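Local coordinates for protein possible phosphoglycerate mutase GPM2 (Mycobacterium tuberculosis, PDB 2A6P) that dephosphorylates a broad range of phosphate monoesters, can serve as a fructose-1,6-bisphosphatase in gluconeogenesis, and shows negligible phosphoglycerate mutase activity, at residues Arg12-Arg17 and Gly53-Asp58; Pro60-Ser65 and Asp146-Ser151; Gly94-Leu99 and Gly117-Glu122. One frame throughout, in Å; residues are numbered along the deposited sequence.

Contact 1. Residues Arg12-Arg17 and Gly53-Asp58. With SO4 (sulfate ion), chain C.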
# COMPACT_ATOMS: atom_id res chain seq x y z
N ARG A 12 -2.26 -0.28 -15.68
CA ARG A 12 -2.24 0.24 -14.32
C ARG A 12 -2.59 1.72 -14.15
O ARG A 12 -2.42 2.52 -15.07
CB ARG A 12 -0.86 0.03 -13.70
CG ARG A 12 -0.37 -1.39 -13.61
CD ARG A 12 1.14 -1.42 -13.37
NE ARG A 12 1.85 -0.79 -14.49
CZ ARG A 12 3.17 -0.63 -14.55
NH1 ARG A 12 3.96 -1.05 -13.56
NH2 ARG A 12 3.71 -0.04 -15.61
N LEU A 13 -3.04 2.07 -12.95
CA LEU A 13 -3.37 3.45 -12.61
C LEU A 13 -2.32 3.89 -11.58
O LEU A 13 -2.27 3.34 -10.48
CB LEU A 13 -4.77 3.55 -11.99
CG LEU A 13 -5.12 4.86 -11.26
CD1 LEU A 13 -5.02 6.05 -12.21
CD2 LEU A 13 -6.51 4.76 -10.67
N LEU A 14 -1.47 4.85 -11.93
CA LEU A 14 -0.47 5.30 -10.97
C LEU A 14 -0.89 6.67 -10.47
O LEU A 14 -1.52 7.44 -11.19
CB LEU A 14 0.92 5.42 -11.61
CG LEU A 14 1.50 4.50 -12.69
CD1 LEU A 14 2.97 4.27 -12.36
CD2 LEU A 14 0.78 3.18 -12.77
N LEU A 15 -0.56 6.97 -9.22
CA LEU A 15 -0.87 8.26 -8.64
C LEU A 15 0.40 8.84 -8.05
O LEU A 15 1.16 8.13 -7.39
CB LEU A 15 -1.93 8.14 -7.54
CG LEU A 15 -3.27 7.57 -7.98
CD1 LEU A 15 -3.23 6.04 -7.94
CD2 LEU A 15 -4.34 8.10 -7.07
N LEU A 16 0.64 10.12 -8.30
CA LEU A 16 1.83 10.79 -7.78
C LEU A 16 1.43 12.04 -7.00
O LEU A 16 0.75 12.93 -7.54
CB LEU A 16 2.75 11.21 -8.94
CG LEU A 16 3.92 12.13 -8.53
CD1 LEU A 16 4.87 11.38 -7.61
CD2 LEU A 16 4.66 12.65 -9.76
N ARG A 17 1.84 12.11 -5.73
CA ARG A 17 1.53 13.29 -4.92
C ARG A 17 2.62 14.33 -5.24
O ARG A 17 3.77 13.98 -5.46
CB ARG A 17 1.57 12.99 -3.41
CG ARG A 17 1.29 14.23 -2.55
CD ARG A 17 1.30 13.94 -1.06
NE ARG A 17 1.00 15.13 -0.26
CZ ARG A 17 1.17 15.21 1.06
NH1 ARG A 17 1.64 14.16 1.73
NH2 ARG A 17 0.90 16.33 1.71
N GLY A 53 10.53 6.64 -14.51
CA GLY A 53 11.27 6.19 -15.67
C GLY A 53 11.52 4.70 -15.72
O GLY A 53 11.48 4.11 -16.79
N GLU A 54 11.77 4.09 -14.57
CA GLU A 54 12.03 2.66 -14.57
C GLU A 54 10.81 1.82 -14.24
O GLU A 54 10.93 0.64 -13.87
CB GLU A 54 13.18 2.33 -13.61
CG GLU A 54 13.00 2.82 -12.19
CD GLU A 54 14.29 2.74 -11.39
OE1 GLU A 54 15.27 3.39 -11.80
OE2 GLU A 54 14.32 2.03 -10.36
N LEU A 55 9.63 2.41 -14.37
CA LEU A 55 8.39 1.68 -14.11
C LEU A 55 7.84 1.11 -15.42
O LEU A 55 6.81 0.43 -15.42
CB LEU A 55 7.35 2.59 -13.45
CG LEU A 55 7.60 2.88 -11.97
CD1 LEU A 55 6.50 3.76 -11.42
CD2 LEU A 55 7.64 1.57 -11.19
N GLU A 56 8.54 1.39 -16.52
CA GLU A 56 8.14 0.91 -17.84
C GLU A 56 6.65 1.07 -18.09
O GLU A 56 5.92 0.09 -18.18
CB GLU A 56 8.55 -0.56 -18.02
CG GLU A 56 10.07 -0.77 -18.05
CD GLU A 56 10.48 -2.18 -18.43
OE1 GLU A 56 10.14 -2.63 -19.56
OE2 GLU A 56 11.16 -2.84 -17.60
N LEU A 57 6.22 2.33 -18.19
CA LEU A 57 4.82 2.65 -18.42
C LEU A 57 4.45 2.59 -19.90
O LEU A 57 5.23 3.02 -20.77
CB LEU A 57 4.51 4.03 -17.84
CG LEU A 57 4.96 4.22 -16.39
CD1 LEU A 57 4.56 5.61 -15.91
CD2 LEU A 57 4.34 3.14 -15.52
N ASP A 58 3.26 2.09 -20.19
CA ASP A 58 2.79 1.95 -21.55
C ASP A 58 2.06 3.19 -22.08
O ASP A 58 0.91 3.44 -21.74
CB ASP A 58 1.86 0.74 -21.65
CG ASP A 58 1.52 0.38 -23.08
OD1 ASP A 58 2.46 0.07 -23.84
OD2 ASP A 58 0.33 0.42 -23.45
S SO4 C . 0.02 20.13 0.90
O1 SO4 C . 0.99 19.01 1.10
O2 SO4 C . 0.85 21.39 0.54
O3 SO4 C . -0.77 19.85 -0.24
O4 SO4 C . -0.51 20.38 2.21
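Arg12, just before strand 13-17, and Leu14, within it, meet the loop residues Leu55 and Leu57, one through a polar tip and the other through a methyl group. Arg12 carries CG anti to its carbonyl carbon, and the chain bends at chi3 (-61°), which places NE. NH2 then donates to the carbonyl of Leu55, with 3.1 Å from Arg12 NH2 to Leu55 O. The bond is nearly straight at the hydrogen (170°), and the oxygen lies at the edge of the guanidinium, close to its plane. Leu57 crosses the arginine chain at about a right angle, its CD2 only 3.2 Å from Arg12 NH2 in an oblique approach, so one nitrogen is gripped by a carbonyl and abutted by a methyl. Beside this polar link, Leu14 CD1 touches two leucines: Leu57 CD2 at 3.6 Å, tip to tip, and Leu55 CD1 at 3.7 Å, where the two chains slide past each other in opposite directions. At the far end, the extended Arg17 has NH2 near a sulfate, probably from the crystallisation liquor, that Thr21 and Thr30 also hold; the position of this nitrogen is less certain. The hydrogen bond and the leucine cluster together join the loop between helix 39-53 and strand 61-64 to the start of strand 13-17, which is flanked by strands 147-151 and 180-187, while Leu13 and Leu15 face helix 153-163.

Contact 2. Residues Pro60-Ser65 and Asp146-Ser151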
# COMPACT_ATOMS: atom_id res chain seq x y z
N PRO A 60 1.62 6.22 -21.41
CA PRO A 60 0.86 6.86 -20.33
C PRO A 60 0.11 8.16 -20.65
O PRO A 60 0.66 9.07 -21.28
CB PRO A 60 1.92 7.13 -19.26
CG PRO A 60 3.03 6.23 -19.60
CD PRO A 60 3.06 6.23 -21.08
N ILE A 61 -1.14 8.24 -20.21
CA ILE A 61 -1.90 9.47 -20.39
C ILE A 61 -1.81 10.12 -19.00
O ILE A 61 -2.19 9.52 -17.99
CB ILE A 61 -3.38 9.23 -20.77
CG1 ILE A 61 -4.11 10.58 -20.83
CG2 ILE A 61 -4.03 8.28 -19.79
CD1 ILE A 61 -5.59 10.48 -21.22
N VAL A 62 -1.26 11.33 -18.96
CA VAL A 62 -1.08 12.06 -17.70
C VAL A 62 -2.12 13.14 -17.44
O VAL A 62 -2.26 14.09 -18.22
CB VAL A 62 0.33 12.70 -17.65
CG1 VAL A 62 0.53 13.41 -16.32
CG2 VAL A 62 1.41 11.63 -17.87
N ILE A 63 -2.85 12.98 -16.34
CA ILE A 63 -3.89 13.91 -15.91
C ILE A 63 -3.33 14.61 -14.67
O ILE A 63 -2.84 13.94 -13.75
CB ILE A 63 -5.20 13.17 -15.57
CG1 ILE A 63 -5.74 12.45 -16.82
CG2 ILE A 63 -6.26 14.16 -15.12
CD1 ILE A 63 -4.90 11.31 -17.30
N CYS A 64 -3.43 15.93 -14.63
CA CYS A 64 -2.85 16.70 -13.53
C CYS A 64 -3.80 17.70 -12.85
O CYS A 64 -4.68 18.26 -13.49
CB CYS A 64 -1.61 17.46 -14.05
SG CYS A 64 -0.55 18.30 -12.83
N SER A 65 -3.61 17.91 -11.55
CA SER A 65 -4.42 18.86 -10.79
C SER A 65 -4.00 20.28 -11.23
O SER A 65 -2.82 20.54 -11.54
CB SER A 65 -4.18 18.69 -9.30
OG SER A 65 -4.69 19.80 -8.58
N ASP A 146 -1.60 2.92 -19.92
CA ASP A 146 -1.47 3.15 -18.49
C ASP A 146 -1.92 4.58 -18.19
O ASP A 146 -1.81 5.46 -19.05
CB ASP A 146 -0.02 2.96 -18.02
CG ASP A 146 0.38 1.49 -17.94
OD1 ASP A 146 -0.49 0.64 -17.64
OD2 ASP A 146 1.57 1.19 -18.16
N VAL A 147 -2.40 4.81 -16.97
CA VAL A 147 -2.88 6.14 -16.54
C VAL A 147 -2.09 6.69 -15.33
O VAL A 147 -1.82 5.97 -14.38
CB VAL A 147 -4.39 6.09 -16.16
CG1 VAL A 147 -4.84 7.44 -15.59
CG2 VAL A 147 -5.22 5.74 -17.39
N LEU A 148 -1.74 7.98 -15.39
CA LEU A 148 -1.01 8.62 -14.29
C LEU A 148 -1.69 9.90 -13.79
O LEU A 148 -1.88 10.86 -14.55
CB LEU A 148 0.43 8.94 -14.72
CG LEU A 148 1.26 9.80 -13.75
CD1 LEU A 148 1.37 9.11 -12.41
CD2 LEU A 148 2.64 10.04 -14.32
N PHE A 149 -2.06 9.90 -12.52
CA PHE A 149 -2.69 11.07 -11.91
C PHE A 149 -1.64 11.79 -11.09
O PHE A 149 -0.99 11.17 -10.24
CB PHE A 149 -3.81 10.68 -10.93
CG PHE A 149 -5.08 10.17 -11.57
CD1 PHE A 149 -5.31 10.29 -12.94
CD2 PHE A 149 -6.09 9.62 -10.78
CE1 PHE A 149 -6.53 9.87 -13.51
CE2 PHE A 149 -7.30 9.19 -11.33
CZ PHE A 149 -7.53 9.32 -12.70
N VAL A 150 -1.47 13.09 -11.33
CA VAL A 150 -0.54 13.89 -10.52
C VAL A 150 -1.53 14.70 -9.69
O VAL A 150 -2.20 15.60 -10.22
CB VAL A 150 0.33 14.80 -11.38
CG1 VAL A 150 1.26 15.64 -10.48
CG2 VAL A 150 1.11 13.95 -12.37
N SER A 151 -1.64 14.38 -8.41
CA SER A 151 -2.63 15.01 -7.55
C SER A 151 -2.17 15.33 -6.12
O SER A 151 -1.00 15.65 -5.90
CB SER A 151 -3.88 14.10 -7.56
OG SER A 151 -4.95 14.58 -6.76
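Ile61 and Val147 meet through their CG2 methyls, and their first torsions set up the pairing: Ile61 has CG1 anti to the backbone N (chi1 176°), which leaves CG2 between N and the carbonyl carbon, 3.7 Å from Val147 CG2. The two chains lie side by side and point the same way. On that face Ile63 turns CG1 anti to its carbonyl carbon (chi1 -62°), and its CB sits 3.9 Å from Phe149 CD1, approaching the ring obliquely. The other face carries Val62, Cys64, Leu148 and Val150. Val62 runs alongside Leu148, CG2 to CD2 at 4.1 Å, and its CG1 reaches Val150 CG2, the two valines crossing obliquely, while Cys64 SG rests 3.9 Å from Val150 CB.

Between the faces, five backbone hydrogen bonds tie the strands in parallel register, from Ile61 N donating to Asp146 O at one end to Ser65 N donating to Val150 O, 3.0 Å away, at the other. Asp146 carries its carboxylate out of the pair, where OD1 accepts from Arg12 N and OD2 from Asp58 N. Strands 61-64 and 147-151 run at 19° to each other as neighbours in the mixed sheet, between strands 83-84 and 13-17, with helix 124-141 over the Phe149 face and helix 68-76 against Cys64. Their C-terminal ends open onto the active site: Ser65 lies beside His152, a transition-state stabiliser by similarity, and the side chain of Val150 is about 6 Å from that of His18, the inferred phosphohistidine. Parallel strands whose C-terminal ends carry the catalytic histidines are characteristic of the histidine phosphatase fold.

Contact 3. Residues Gly94-Leu99 and Gly117-Glu122; sequences GSYEGL and GCPAGE
Gly94 and Gly121 bring the two loops together, their CA atoms 3.8 Å apart, and each segment contains a type II beta turn, Tyr96 to Leu99 and Cys118 to Gly121. Gly94 has positive phi (43°), and a CB there would run into Pro119 O and the Ala120-Gly121 peptide; one on Gly121 would strike Gly94 N. This close backbone meeting therefore depends on glycine on both sides. Pro119 O, inside the second turn, is gripped twice. Ser95 N donates to it over 2.7 Å, nearly straight at the hydrogen (168°), and Ser95 OG donates to it at 2.6 Å from above the carbonyl plane. The serine places OG anti to its carbonyl carbon, beside its own N (chi1 -49°), which puts the hydroxyl within reach of the same oxygen. Ala120 CB packs against the same hydroxyl, 3.3 Å from Ser95 OG.

Next to this polar pair, Pro119 lies across one face of the Tyr96 ring. Its CD is 3.5 Å from the ring centroid, slightly displaced toward the rim, in a CH-pi contact, and Pro119 CG approaches Tyr96 CE2 at 3.5 Å. The phenol OH is bonded to Glu108, and Trp111 meets the ring edge-to-face. The contact thereby closes the excursion that holds helices 101-105 and 113-116, with Tyr96 against Ile104 of the former and the 117-122 loop leading into helix 124-141.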
# COMPACT_ATOMS: atom_id res chain seq x y z
N GLY A 94 -12.49 24.32 2.83
CA GLY A 94 -13.33 25.39 3.34
C GLY A 94 -12.77 26.14 4.54
O GLY A 94 -11.66 26.67 4.50
N SER A 95 -13.52 26.15 5.64
CA SER A 95 -13.12 26.86 6.85
C SER A 95 -11.79 26.39 7.45
O SER A 95 -11.10 27.17 8.11
CB SER A 95 -14.21 26.72 7.92
OG SER A 95 -15.50 27.02 7.41
N TYR A 96 -11.46 25.12 7.24
CA TYR A 96 -10.24 24.55 7.80
C TYR A 96 -8.96 24.82 7.00
O TYR A 96 -7.85 24.47 7.43
CB TYR A 96 -10.44 23.05 7.99
CG TYR A 96 -11.46 22.69 9.05
CD1 TYR A 96 -11.88 21.37 9.22
CD2 TYR A 96 -12.00 23.66 9.90
CE1 TYR A 96 -12.79 21.01 10.20
CE2 TYR A 96 -12.93 23.31 10.90
CZ TYR A 96 -13.32 21.99 11.04
OH TYR A 96 -14.23 21.62 12.01
N GLU A 97 -9.09 25.44 5.84
CA GLU A 97 -7.93 25.76 5.03
C GLU A 97 -6.84 26.38 5.91
O GLU A 97 -7.10 27.31 6.67
CB GLU A 97 -8.34 26.75 3.93
CG GLU A 97 -7.23 27.17 2.98
CD GLU A 97 -6.91 26.09 1.96
OE1 GLU A 97 -7.79 25.23 1.75
OE2 GLU A 97 -5.81 26.12 1.37
N GLY A 98 -5.63 25.86 5.83
CA GLY A 98 -4.55 26.41 6.62
C GLY A 98 -4.37 25.82 8.01
O GLY A 98 -3.30 25.99 8.59
N LEU A 99 -5.38 25.14 8.53
CA LEU A 99 -5.29 24.55 9.88
C LEU A 99 -4.64 23.18 9.90
O LEU A 99 -4.73 22.42 8.94
CB LEU A 99 -6.69 24.43 10.51
CG LEU A 99 -7.49 25.70 10.81
CD1 LEU A 99 -8.83 25.31 11.43
CD2 LEU A 99 -6.72 26.60 11.78
N GLY A 117 -15.42 15.62 7.04
CA GLY A 117 -15.49 16.54 5.92
C GLY A 117 -15.06 17.91 6.43
O GLY A 117 -14.56 18.03 7.56
N CYS A 118 -15.28 18.95 5.63
CA CYS A 118 -14.87 20.29 6.03
C CYS A 118 -16.00 21.31 5.94
O CYS A 118 -16.71 21.38 4.94
CB CYS A 118 -13.70 20.75 5.15
SG CYS A 118 -12.32 19.59 5.09
N PRO A 119 -16.18 22.12 6.99
CA PRO A 119 -17.23 23.14 7.00
C PRO A 119 -16.95 24.25 5.98
O PRO A 119 -15.88 24.87 5.99
CB PRO A 119 -17.23 23.63 8.44
CG PRO A 119 -15.81 23.44 8.87
CD PRO A 119 -15.46 22.10 8.29
N ALA A 120 -17.93 24.47 5.09
CA ALA A 120 -17.83 25.48 4.03
C ALA A 120 -16.96 24.98 2.88
O ALA A 120 -16.50 25.77 2.05
CB ALA A 120 -17.26 26.80 4.58
N GLY A 121 -16.72 23.67 2.85
CA GLY A 121 -15.91 23.05 1.81
C GLY A 121 -16.58 21.79 1.30
O GLY A 121 -17.81 21.71 1.27
N GLU A 122 -15.79 20.79 0.90
CA GLU A 122 -16.36 19.54 0.39
C GLU A 122 -16.73 18.56 1.49
O GLU A 122 -16.01 18.40 2.48
CB GLU A 122 -15.40 18.84 -0.58
CG GLU A 122 -15.26 19.51 -1.92
CD GLU A 122 -14.39 18.72 -2.88
OE1 GLU A 122 -14.94 17.92 -3.65
OE2 GLU A 122 -13.16 18.90 -2.84

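Contacts 1 and 2 are neighbours, with centres 9 Å apart, and join through the same sheet, where strands 13-17 and 147-151 lie side by side. Contact 3 is remote, 31 Å from contact 1 and 26 Å from contact 2 between centres, on the opposite side of the chain's centre, and belongs to the loops beyond the C-terminal ends of the parallel strands. Along the chain contact 1 closes first; contact 2 then spans the segment that holds contact 3. Contact 2 pairs two strands of the sheet and contact 1 joins the loop after helix 39-53 to the neighbouring strand 13-17, while the excursion closed by contact 3 lies on the active-site side, its Cys118 side chain about 9 Å from that of Glu90, the acid-base residue by similarity.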